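Local coordinates for protein diaminobutyrate-pyruvate transaminase and L-2,4-diaminobutyrate decarboxylase (Vibrio parahaemolyticus, PDB 2QMA) that probably acts as a pyridoxal-phosphate-dependent carbon-carbon lyase through this C-terminal decarboxylase domain, while the full-length protein probably also has transaminase activity, at residues A[178-183]-A[189-194]; A[187-190]-A[196-199]; A[298-303]-A[394-399]; A[304-309]-A[398-403]. All blocks are in the same frame, centred on the assembly; numbering follows the deposited sequence.

Interaction 1: A[178-183]-A[189-194]; sequences ARDWIA and HSIQKL
H189 N donates to A183 O at 3.1 Å and nearly straight (171°), and so ties the residue after the turn to the last turns of helix 167-187. A tight turn joins helix 167-187 to the one-turn helix 191-194, at the periphery of the large domain of a PLP fold type I enzyme, and I191, at the start of helix 191-194, packs back on the longer helix. Its CD1 lies 3.7 Å from A183 CB, while CG2 sits over one face of the R179 guanidinium, 3.5 Å from NH2. That group is turned by a bend at chi3 (72°) to meet D180 side-on: NE and NH2 both reach D180 OD1, at 2.9 and 3.0 Å, close to the guanidinium plane. The paired donors limit its rotation and leave a flat surface for I191. R179 also serves M222 O of its own chain and the carbonyls of S220 and W221 of the second subunit, which brings the corner into the dimer interface. S190 OG caps K193 N. Two waters complete the joint: one takes the hydrogen of I191 N and donates to D180 O and H189 O, the other accepts from Q192 N and donates to D180 OD2, 2.9 Å away.

Interaction 2: A[187-190]-A[196-199]; sequences SGHS and LPDY
Ring packing of H189 on P197, joined by a hydroxyl pair between S187 and Y199, makes this a small contact at the protein surface, where the chain leaves helix 167-187, passes through helix 191-194 and heads for strand 203-208. It closes a helix-containing connection of the PLP fold type I large domain, far from the cofactor lysine predicted for this family. The textbook feature is a CH-pi contact: P197 CB stands over the centre of the H189 imidazole, 4.0 Å from its centroid and only 7° off the ring normal. Proline CD joins in, 3.9 Å from H189 CD2, and H189 NE2 lies 3.6 Å from P197 N. The imidazole is held in turn by a hydrogen bond from NE2 to G195 O. P197 CB also lies above the Y199 ring, toward its rim, so the pyrrolidine packs on two aromatic groups. G188, with positive phi, marks the chain's departure from helical geometry just before H189. On the subunit side, L196 packs on L196 of the second subunit. Y199, with chi1 at 55°, sends its phenol back to the helix end, where S187 OG lies at the ring edge, in its plane, and shares a 2.8 Å hydrogen bond with Y199 OH.

Interaction 3: A[298-303]-A[394-399]; sequences GGALIL and DMYDHL
Y396 lays its ring against A300, whose CB is 3.6 Å from CE2 and 3.7 Å from CZ. The backbone takes part as well: A300 O comes within 3.3 Å of CE2, meeting the ring obliquely, while its hydrogen bond is made to L303 N, at 3.1 Å. L301 and L303 touch the tyrosine at different points. L303 CB is at the ring edge, near its plane and 4.5 Å from CE2, and L301 swings its CD2 round to the base of the side chain, 3.9 Å from Y396 CB. In this PLP fold type I domain the 3-10 turn follows strand 290-295 of the central sheet, and helix 389-411 leads on toward the C-terminal antiparallel sheet, so the contact seats that helix against the loop that follows a central strand of the sheet. Successive i to i+3 bonds, such as L301 N to G298 O, keep the turn compact and present A300 to the ring. With CG anti to the carbonyl carbon (chi1 -53°), the tyrosine extends past A300 until its hydroxyl is hydrogen-bonded to L326 O. L326 is the neighbour of K325, the lysine predicted to carry the cofactor, and the A300 side chain lies about 7 Å from that of K325.

Interaction 4: A[304-309]-A[398-403]; sequences SSHKSR and HLLAQT
A single methyl group makes most of this contact: L400 CD2 stands over the centre of the H306 imidazole, 3.6 Å from the centroid and 10° off the ring normal, a CH-pi contact in which all five ring atoms are nearly equally close. The two side chains approach from opposite directions, the leucine coming from the helix and the histidine from the loop. H306 takes CG anti to its carbonyl carbon (chi1 -59°), which turns the ring toward the helix. The loop behind it is stiffened by an ST turn, S304 OG accepting from H306 N at 2.9 Å, inside a type I beta turn from S304 to K307. The same OG also lies at the imidazole edge, in its plane, and has a second hydrogen-bond partner in L301 O. In the PLP fold type I large domain this loop runs between strands 290-295 and 318-322, and L400 belongs to helix 389-411, so the loop is packed on the helix that leads toward the C-terminal sheet. R309 adds a looser touch, NH1 passing 4.2 Å from L400 CD2 and going on to a hydrogen bond with S423 O. Beside L400 the helix carries an extra bond: L399 O accepts from T403, one turn on, through T403 N at 2.9 Å and, from the opposite face of the carbonyl plane, through T403 OG1 at 2.7 Å.

The four contacts form two pairs. Interactions 1 and 2 share H189 and S190, their centres 6 Å apart, and A183 CA touches Y199 OH at 3.2 Å, so the corner and its outer closure are one packed unit. Interactions 3 and 4, centres 5 Å apart, use successive turns of helix 389-411, and D397 OD2 joins them through a probable hydrogen bond to S305 OG (2.8 Å). The pairs are well separated: interactions 1 and 3 have centres 36 Å apart and nearest atoms about 19 Å apart. Interaction 3 lies near K325, the predicted cofactor lysine, to which no cofactor is attached here. Interactions 1 and 2 lie at the periphery, away from that lysine; interactions 1 and 3 both touch the second subunit.

Interaction 1: A[178-183]-A[189-194]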
loop_
_atom_site.group_PDB
_atom_site.type_symbol
_atom_site.label_atom_id
_atom_site.label_comp_id
_atom_site.label_asym_id
_atom_site.label_seq_id
_atom_site.Cartn_x
_atom_site.Cartn_y
_atom_site.Cartn_z
ATOM N N ALA A 178 -8.398 -16.481 9.587
ATOM C CA ALA A 178 -9.399 -17.565 9.748
ATOM C C ALA A 178 -8.784 -18.928 9.433
ATOM O O ALA A 178 -9.047 -19.880 10.127
ATOM C CB ALA A 178 -10.614 -17.304 8.871
ATOM N N ARG A 179 -7.995 -18.970 8.368
ATOM C CA ARG A 179 -7.317 -20.175 7.913
ATOM C C ARG A 179 -6.423 -20.721 9.046
ATOM O O ARG A 179 -6.554 -21.876 9.418
ATOM C CB ARG A 179 -6.520 -19.888 6.616
ATOM C CG ARG A 179 -5.689 -21.105 6.155
ATOM C CD ARG A 179 -4.522 -20.626 5.226
ATOM N NE ARG A 179 -3.456 -19.912 5.957
ATOM C CZ ARG A 179 -2.339 -19.425 5.411
ATOM N NH1 ARG A 179 -2.091 -19.585 4.092
ATOM N NH2 ARG A 179 -1.422 -18.806 6.177
ATOM N N ASP A 180 -5.584 -19.878 9.641
ATOM C CA ASP A 180 -4.672 -20.315 10.701
ATOM C C ASP A 180 -5.486 -20.642 11.970
ATOM O O ASP A 180 -5.144 -21.567 12.738
ATOM C CB ASP A 180 -3.656 -19.209 10.980
ATOM C CG ASP A 180 -2.605 -19.068 9.885
ATOM O OD1 ASP A 180 -2.819 -19.479 8.708
ATOM O OD2 ASP A 180 -1.568 -18.500 10.192
ATOM N N TRP A 181 -6.563 -19.891 12.192
ATOM C CA TRP A 181 -7.398 -20.054 13.403
ATOM C C TRP A 181 -8.003 -21.478 13.409
ATOM O O TRP A 181 -7.992 -22.182 14.444
ATOM C CB TRP A 181 -8.469 -18.937 13.431
ATOM C CG TRP A 181 -9.594 -19.064 14.419
ATOM C CD1 TRP A 181 -9.629 -18.632 15.701
ATOM C CD2 TRP A 181 -10.860 -19.642 14.145
ATOM N NE1 TRP A 181 -10.858 -18.912 16.263
ATOM C CE2 TRP A 181 -11.635 -19.531 15.317
ATOM C CE3 TRP A 181 -11.423 -20.228 13.001
ATOM C CZ2 TRP A 181 -12.967 -19.984 15.385
ATOM C CZ3 TRP A 181 -12.735 -20.693 13.071
ATOM C CH2 TRP A 181 -13.482 -20.585 14.274
ATOM N N ILE A 182 -8.504 -21.910 12.253
ATOM C CA ILE A 182 -9.227 -23.176 12.232
ATOM C C ILE A 182 -8.238 -24.340 12.379
ATOM O O ILE A 182 -8.584 -25.296 13.073
ATOM C CB ILE A 182 -10.073 -23.394 10.954
ATOM C CG1 ILE A 182 -11.066 -24.577 11.159
ATOM C CG2 ILE A 182 -9.208 -23.649 9.725
ATOM C CD1 ILE A 182 -12.067 -24.388 12.310
ATOM N N ALA A 183 -7.054 -24.268 11.723
ATOM C CA ALA A 183 -6.031 -25.323 11.923
ATOM C C ALA A 183 -5.584 -25.379 13.376
ATOM O O ALA A 183 -5.312 -26.477 13.936
ATOM C CB ALA A 183 -4.805 -25.168 10.984
ATOM N N HIS A 189 -2.482 -26.972 15.013
ATOM C CA HIS A 189 -1.482 -27.020 13.980
ATOM C C HIS A 189 -1.109 -25.583 13.584
ATOM O O HIS A 189 -2.020 -24.815 13.164
ATOM C CB HIS A 189 -2.080 -27.727 12.753
ATOM C CG HIS A 189 -1.156 -27.831 11.584
ATOM N ND1 HIS A 189 -0.441 -28.975 11.303
ATOM C CD2 HIS A 189 -0.874 -26.954 10.587
ATOM C CE1 HIS A 189 0.277 -28.781 10.209
ATOM N NE2 HIS A 189 0.019 -27.569 9.746
ATOM N N SER A 190 0.180 -25.224 13.723
ATOM C CA SER A 190 0.667 -23.916 13.284
ATOM C C SER A 190 0.900 -23.882 11.759
ATOM O O SER A 190 1.896 -24.424 11.257
ATOM C CB SER A 190 1.939 -23.480 14.017
ATOM O OG SER A 190 2.392 -22.262 13.450
ATOM N N ILE A 191 -0.036 -23.286 11.032
ATOM C CA ILE A 191 0.191 -23.040 9.583
ATOM C C ILE A 191 1.406 -22.114 9.369
ATOM O O ILE A 191 2.255 -22.355 8.488
ATOM C CB ILE A 191 -1.081 -22.526 8.862
ATOM C CG1 ILE A 191 -2.161 -23.616 8.901
ATOM C CG2 ILE A 191 -0.739 -22.076 7.363
ATOM C CD1 ILE A 191 -3.454 -23.189 8.168
ATOM N N GLN A 192 1.576 -21.134 10.263
ATOM C CA GLN A 192 2.744 -20.300 10.218
ATOM C C GLN A 192 4.045 -21.115 10.152
ATOM O O GLN A 192 4.917 -20.833 9.314
ATOM C CB GLN A 192 2.762 -19.356 11.420
ATOM C CG GLN A 192 3.805 -18.266 11.330
ATOM C CD GLN A 192 4.040 -17.614 12.683
ATOM O OE1 GLN A 192 4.251 -18.300 13.684
ATOM N NE2 GLN A 192 4.043 -16.288 12.710
ATOM N N LYS A 193 4.182 -22.097 11.049
ATOM C CA LYS A 193 5.421 -22.886 11.155
ATOM C C LYS A 193 5.490 -24.038 10.165
ATOM O O LYS A 193 6.574 -24.310 9.605
ATOM C CB LYS A 193 5.583 -23.454 12.580
ATOM C CG LYS A 193 5.791 -22.379 13.633
ATOM C CD LYS A 193 5.897 -22.910 15.087
ATOM C CE LYS A 193 5.228 -21.932 16.087
ATOM N NZ LYS A 193 3.832 -21.491 15.638
ATOM N N LEU A 194 4.344 -24.705 9.960
ATOM C CA LEU A 194 4.294 -25.990 9.259
ATOM C C LEU A 194 3.665 -25.995 7.856
ATOM O O LEU A 194 3.733 -27.005 7.137
ATOM C CB LEU A 194 3.531 -26.986 10.127
ATOM C CG LEU A 194 4.082 -27.176 11.540
ATOM C CD1 LEU A 194 3.357 -28.340 12.183
ATOM C CD2 LEU A 194 5.595 -27.416 11.465
HETATM O O HOH W 1 -0.398 -20.211 12.285
HETATM O O HOH W 2 -2.488 -22.335 12.547
#

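Interaction 2: A[187-190]-A[196-199]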
loop_
_atom_site.group_PDB
_atom_site.type_symbol
_atom_site.label_atom_id
_atom_site.label_comp_id
_atom_site.label_asym_id
_atom_site.label_seq_id
_atom_site.Cartn_x
_atom_site.Cartn_y
_atom_site.Cartn_z
ATOM N N SER A 187 -6.571 -29.042 15.312
ATOM C CA SER A 187 -5.462 -29.955 15.554
ATOM C C SER A 187 -4.234 -29.269 16.166
ATOM O O SER A 187 -3.116 -29.827 16.157
ATOM C CB SER A 187 -5.099 -30.680 14.246
ATOM O OG SER A 187 -4.765 -29.746 13.219
ATOM N N GLY A 188 -4.436 -28.069 16.705
ATOM C CA GLY A 188 -3.333 -27.291 17.281
ATOM C C GLY A 188 -2.165 -27.142 16.297
ATOM O O GLY A 188 -0.993 -27.175 16.680
ATOM N N HIS A 189 -2.482 -26.972 15.013
ATOM C CA HIS A 189 -1.482 -27.020 13.980
ATOM C C HIS A 189 -1.109 -25.583 13.584
ATOM O O HIS A 189 -2.020 -24.815 13.164
ATOM C CB HIS A 189 -2.080 -27.727 12.753
ATOM C CG HIS A 189 -1.156 -27.831 11.584
ATOM N ND1 HIS A 189 -0.441 -28.975 11.303
ATOM C CD2 HIS A 189 -0.874 -26.954 10.587
ATOM C CE1 HIS A 189 0.277 -28.781 10.209
ATOM N NE2 HIS A 189 0.019 -27.569 9.746
ATOM N N SER A 190 0.180 -25.224 13.723
ATOM C CA SER A 190 0.667 -23.916 13.284
ATOM C C SER A 190 0.900 -23.882 11.759
ATOM O O SER A 190 1.896 -24.424 11.257
ATOM C CB SER A 190 1.939 -23.480 14.017
ATOM O OG SER A 190 2.392 -22.262 13.450
ATOM N N LEU A 196 0.084 -25.667 5.354
ATOM C CA LEU A 196 -1.288 -26.169 5.507
ATOM C C LEU A 196 -1.311 -27.580 6.115
ATOM O O LEU A 196 -0.508 -28.411 5.729
ATOM C CB LEU A 196 -1.977 -26.182 4.120
ATOM C CG LEU A 196 -2.052 -24.869 3.363
ATOM C CD1 LEU A 196 -2.824 -25.184 2.054
ATOM C CD2 LEU A 196 -2.714 -23.721 4.251
ATOM N N PRO A 197 -2.288 -27.872 6.975
ATOM C CA PRO A 197 -2.531 -29.242 7.489
ATOM C C PRO A 197 -2.977 -30.213 6.368
ATOM O O PRO A 197 -3.439 -29.756 5.300
ATOM C CB PRO A 197 -3.618 -28.994 8.552
ATOM C CG PRO A 197 -4.407 -27.820 8.025
ATOM C CD PRO A 197 -3.297 -26.923 7.479
ATOM N N ASP A 198 -2.872 -31.528 6.583
ATOM C CA ASP A 198 -3.304 -32.506 5.537
ATOM C C ASP A 198 -4.796 -32.457 5.197
ATOM O O ASP A 198 -5.197 -32.820 4.102
ATOM C CB ASP A 198 -2.879 -33.994 5.797
ATOM C CG ASP A 198 -3.198 -34.931 4.539
ATOM O OD1 ASP A 198 -2.621 -34.710 3.454
ATOM O OD2 ASP A 198 -4.058 -35.852 4.600
ATOM N N TYR A 199 -5.619 -31.969 6.123
ATOM C CA TYR A 199 -7.032 -31.808 5.847
ATOM C C TYR A 199 -7.390 -30.491 5.143
ATOM O O TYR A 199 -8.563 -30.188 4.958
ATOM C CB TYR A 199 -7.844 -31.971 7.143
ATOM C CG TYR A 199 -7.431 -31.057 8.288
ATOM C CD1 TYR A 199 -7.911 -29.740 8.364
ATOM C CD2 TYR A 199 -6.568 -31.501 9.300
ATOM C CE1 TYR A 199 -7.551 -28.894 9.411
ATOM C CE2 TYR A 199 -6.231 -30.646 10.363
ATOM C CZ TYR A 199 -6.730 -29.338 10.381
ATOM O OH TYR A 199 -6.401 -28.450 11.384
#

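Interaction 3: A[298-303]-A[394-399]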
loop_
_atom_site.group_PDB
_atom_site.type_symbol
_atom_site.label_atom_id
_atom_site.label_comp_id
_atom_site.label_asym_id
_atom_site.label_seq_id
_atom_site.Cartn_x
_atom_site.Cartn_y
_atom_site.Cartn_z
ATOM N N GLY A 298 -20.126 -0.544 2.458
ATOM C CA GLY A 298 -21.177 -0.092 3.372
ATOM C C GLY A 298 -20.793 -0.001 4.838
ATOM O O GLY A 298 -21.613 0.372 5.689
ATOM N N GLY A 299 -19.541 -0.319 5.144
ATOM C CA GLY A 299 -19.027 -0.158 6.505
ATOM C C GLY A 299 -19.219 1.271 6.983
ATOM O O GLY A 299 -19.467 1.477 8.164
ATOM N N ALA A 300 -19.160 2.238 6.051
ATOM C CA ALA A 300 -19.333 3.675 6.391
ATOM C C ALA A 300 -20.679 3.990 7.042
ATOM O O ALA A 300 -20.805 4.964 7.809
ATOM C CB ALA A 300 -19.089 4.587 5.141
ATOM N N LEU A 301 -21.683 3.166 6.769
ATOM C CA LEU A 301 -23.018 3.418 7.328
ATOM C C LEU A 301 -23.075 3.314 8.863
ATOM O O LEU A 301 -24.065 3.694 9.492
ATOM C CB LEU A 301 -24.023 2.468 6.710
ATOM C CG LEU A 301 -24.279 2.627 5.222
ATOM C CD1 LEU A 301 -25.446 1.664 4.878
ATOM C CD2 LEU A 301 -24.621 4.123 4.820
ATOM N N ILE A 302 -22.021 2.757 9.460
ATOM C CA ILE A 302 -21.881 2.750 10.916
ATOM C C ILE A 302 -22.047 4.168 11.517
ATOM O O ILE A 302 -22.508 4.309 12.665
ATOM C CB ILE A 302 -20.535 2.112 11.362
ATOM C CG1 ILE A 302 -20.670 1.502 12.763
ATOM C CG2 ILE A 302 -19.352 3.114 11.194
ATOM C CD1 ILE A 302 -21.451 0.197 12.776
ATOM N N LEU A 303 -21.724 5.194 10.724
ATOM C CA LEU A 303 -21.791 6.591 11.198
ATOM C C LEU A 303 -23.114 7.296 10.894
ATOM O O LEU A 303 -23.339 8.444 11.364
ATOM C CB LEU A 303 -20.670 7.448 10.595
ATOM C CG LEU A 303 -19.228 7.038 10.872
ATOM C CD1 LEU A 303 -18.233 8.006 10.160
ATOM C CD2 LEU A 303 -18.958 6.884 12.381
ATOM N N ASP A 394 -24.374 12.289 8.180
ATOM C CA ASP A 394 -25.377 13.108 7.457
ATOM C C ASP A 394 -25.244 13.009 5.917
ATOM O O ASP A 394 -26.257 12.929 5.197
ATOM C CB ASP A 394 -25.326 14.570 7.906
ATOM C CG ASP A 394 -25.731 14.789 9.362
ATOM O OD1 ASP A 394 -26.237 13.884 10.063
ATOM O OD2 ASP A 394 -25.518 15.923 9.822
HETATM N N MSE A 395 -24.004 12.989 5.420
HETATM C CA MSE A 395 -23.753 12.797 3.989
HETATM C C MSE A 395 -24.332 11.474 3.506
HETATM O O MSE A 395 -24.905 11.387 2.415
HETATM C CB MSE A 395 -22.249 12.884 3.673
HETATM C CG MSE A 395 -21.628 14.258 3.981
HETATM SE SE MSE A 395 -19.759 14.339 3.661
HETATM C CE MSE A 395 -19.304 15.942 4.611
ATOM N N TYR A 396 -24.184 10.431 4.323
ATOM C CA TYR A 396 -24.608 9.084 3.907
ATOM C C TYR A 396 -26.123 8.990 3.905
ATOM O O TYR A 396 -26.678 8.394 2.986
ATOM C CB TYR A 396 -23.987 7.977 4.783
ATOM C CG TYR A 396 -22.485 8.061 4.878
ATOM C CD1 TYR A 396 -21.732 8.504 3.797
ATOM C CD2 TYR A 396 -21.815 7.719 6.061
ATOM C CE1 TYR A 396 -20.333 8.639 3.887
ATOM C CE2 TYR A 396 -20.405 7.810 6.155
ATOM C CZ TYR A 396 -19.673 8.274 5.068
ATOM O OH TYR A 396 -18.289 8.365 5.162
ATOM N N ASP A 397 -26.772 9.573 4.915
ATOM C CA ASP A 397 -28.259 9.695 4.950
ATOM C C ASP A 397 -28.742 10.334 3.635
ATOM O O ASP A 397 -29.657 9.846 2.978
ATOM C CB ASP A 397 -28.709 10.534 6.149
ATOM C CG ASP A 397 -28.436 9.838 7.496
ATOM O OD1 ASP A 397 -28.085 8.617 7.495
ATOM O OD2 ASP A 397 -28.583 10.490 8.551
ATOM N N HIS A 398 -28.095 11.431 3.268
ATOM C CA HIS A 398 -28.354 12.129 1.996
ATOM C C HIS A 398 -28.217 11.245 0.747
ATOM O O HIS A 398 -29.083 11.246 -0.157
ATOM C CB HIS A 398 -27.427 13.328 1.869
ATOM C CG HIS A 398 -27.472 13.946 0.513
ATOM N ND1 HIS A 398 -26.486 13.749 -0.432
ATOM C CD2 HIS A 398 -28.441 14.672 -0.090
ATOM C CE1 HIS A 398 -26.816 14.387 -1.541
ATOM N NE2 HIS A 398 -28.000 14.957 -1.358
ATOM N N LEU A 399 -27.108 10.510 0.695
ATOM C CA LEU A 399 -26.786 9.705 -0.444
ATOM C C LEU A 399 -27.845 8.635 -0.605
ATOM O O LEU A 399 -28.262 8.385 -1.714
ATOM C CB LEU A 399 -25.399 9.078 -0.297
ATOM C CG LEU A 399 -24.161 9.965 -0.485
ATOM C CD1 LEU A 399 -22.878 9.174 -0.223
ATOM C CD2 LEU A 399 -24.146 10.569 -1.892
#

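Interaction 4: A[304-309]-A[398-403]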
loop_
_atom_site.group_PDB
_atom_site.type_symbol
_atom_site.label_atom_id
_atom_site.label_comp_id
_atom_site.label_asym_id
_atom_site.label_seq_id
_atom_site.Cartn_x
_atom_site.Cartn_y
_atom_site.Cartn_z
ATOM N N SER A 304 -23.980 6.613 10.153
ATOM C CA SER A 304 -25.213 7.199 9.652
ATOM C C SER A 304 -26.450 6.766 10.445
ATOM O O SER A 304 -26.370 5.952 11.394
ATOM C CB SER A 304 -25.442 6.754 8.207
ATOM O OG SER A 304 -25.983 5.415 8.212
ATOM N N SER A 305 -27.595 7.271 10.000
ATOM C CA SER A 305 -28.915 6.917 10.572
ATOM C C SER A 305 -29.319 5.493 10.235
ATOM O O SER A 305 -30.359 5.009 10.710
ATOM C CB SER A 305 -30.012 7.854 10.027
ATOM O OG SER A 305 -29.816 9.124 10.608
ATOM N N HIS A 306 -28.505 4.838 9.413
ATOM C CA HIS A 306 -28.827 3.504 8.885
ATOM C C HIS A 306 -27.891 2.441 9.455
ATOM O O HIS A 306 -27.810 1.317 8.931
ATOM C CB HIS A 306 -28.748 3.520 7.366
ATOM C CG HIS A 306 -29.670 4.510 6.744
ATOM N ND1 HIS A 306 -30.964 4.195 6.381
ATOM C CD2 HIS A 306 -29.502 5.821 6.451
ATOM C CE1 HIS A 306 -31.544 5.267 5.864
ATOM N NE2 HIS A 306 -30.682 6.271 5.905
ATOM N N LYS A 307 -27.194 2.819 10.529
ATOM C CA LYS A 307 -26.342 1.901 11.290
ATOM C C LYS A 307 -27.015 0.540 11.548
ATOM O O LYS A 307 -26.360 -0.519 11.462
ATOM C CB LYS A 307 -25.919 2.560 12.604
ATOM C CG LYS A 307 -24.868 1.785 13.412
ATOM C CD LYS A 307 -24.724 2.299 14.854
ATOM C CE LYS A 307 -23.886 1.299 15.658
ATOM N NZ LYS A 307 -23.467 1.868 16.970
ATOM N N SER A 308 -28.311 0.563 11.863
ATOM C CA SER A 308 -29.092 -0.675 12.085
ATOM C C SER A 308 -28.972 -1.742 10.987
ATOM O O SER A 308 -29.069 -2.923 11.255
ATOM C CB SER A 308 -30.572 -0.348 12.317
ATOM O OG SER A 308 -31.123 0.288 11.163
ATOM N N ARG A 309 -28.758 -1.328 9.750
ATOM C CA ARG A 309 -28.590 -2.296 8.654
ATOM C C ARG A 309 -27.365 -3.217 8.769
ATOM O O ARG A 309 -27.355 -4.300 8.203
ATOM C CB ARG A 309 -28.630 -1.591 7.321
ATOM C CG ARG A 309 -29.971 -0.886 7.126
ATOM C CD ARG A 309 -30.138 -0.303 5.766
ATOM N NE ARG A 309 -29.855 -1.299 4.731
ATOM C CZ ARG A 309 -29.790 -1.013 3.437
ATOM N NH1 ARG A 309 -30.011 0.242 3.038
ATOM N NH2 ARG A 309 -29.500 -1.966 2.553
ATOM N N HIS A 398 -28.095 11.431 3.268
ATOM C CA HIS A 398 -28.354 12.129 1.996
ATOM C C HIS A 398 -28.217 11.245 0.747
ATOM O O HIS A 398 -29.083 11.246 -0.157
ATOM C CB HIS A 398 -27.427 13.328 1.869
ATOM C CG HIS A 398 -27.472 13.946 0.513
ATOM N ND1 HIS A 398 -26.486 13.749 -0.432
ATOM C CD2 HIS A 398 -28.441 14.672 -0.090
ATOM C CE1 HIS A 398 -26.816 14.387 -1.541
ATOM N NE2 HIS A 398 -28.000 14.957 -1.358
ATOM N N LEU A 399 -27.108 10.510 0.695
ATOM C CA LEU A 399 -26.786 9.705 -0.444
ATOM C C LEU A 399 -27.845 8.635 -0.605
ATOM O O LEU A 399 -28.262 8.385 -1.714
ATOM C CB LEU A 399 -25.399 9.078 -0.297
ATOM C CG LEU A 399 -24.161 9.965 -0.485
ATOM C CD1 LEU A 399 -22.878 9.174 -0.223
ATOM C CD2 LEU A 399 -24.146 10.569 -1.892
ATOM N N LEU A 400 -28.284 8.015 0.502
ATOM C CA LEU A 400 -29.291 6.955 0.425
ATOM C C LEU A 400 -30.617 7.524 -0.043
ATOM O O LEU A 400 -31.309 6.932 -0.905
ATOM C CB LEU A 400 -29.467 6.245 1.785
ATOM C CG LEU A 400 -28.522 5.024 1.955
ATOM C CD1 LEU A 400 -27.068 5.411 1.810
ATOM C CD2 LEU A 400 -28.747 4.257 3.302
ATOM N N ALA A 401 -30.964 8.700 0.465
ATOM C CA ALA A 401 -32.207 9.332 0.009
ATOM C C ALA A 401 -32.133 9.705 -1.465
ATOM O O ALA A 401 -33.122 9.532 -2.188
ATOM C CB ALA A 401 -32.554 10.575 0.843
ATOM N N GLN A 402 -31.008 10.288 -1.885
ATOM C CA GLN A 402 -30.862 10.763 -3.272
ATOM C C GLN A 402 -30.870 9.614 -4.269
ATOM O O GLN A 402 -31.418 9.726 -5.365
ATOM C CB GLN A 402 -29.567 11.546 -3.432
ATOM C CG GLN A 402 -29.297 12.015 -4.830
ATOM C CD GLN A 402 -28.234 13.049 -4.826
ATOM O OE1 GLN A 402 -27.048 12.714 -4.778
ATOM N NE2 GLN A 402 -28.637 14.338 -4.873
ATOM N N THR A 403 -30.236 8.514 -3.891
ATOM C CA THR A 403 -30.234 7.331 -4.729
ATOM C C THR A 403 -31.675 6.880 -5.014
ATOM O O THR A 403 -31.967 6.481 -6.138
ATOM C CB THR A 403 -29.382 6.197 -4.069
ATOM O OG1 THR A 403 -28.049 6.685 -3.862
ATOM C CG2 THR A 403 -29.365 4.952 -4.924
#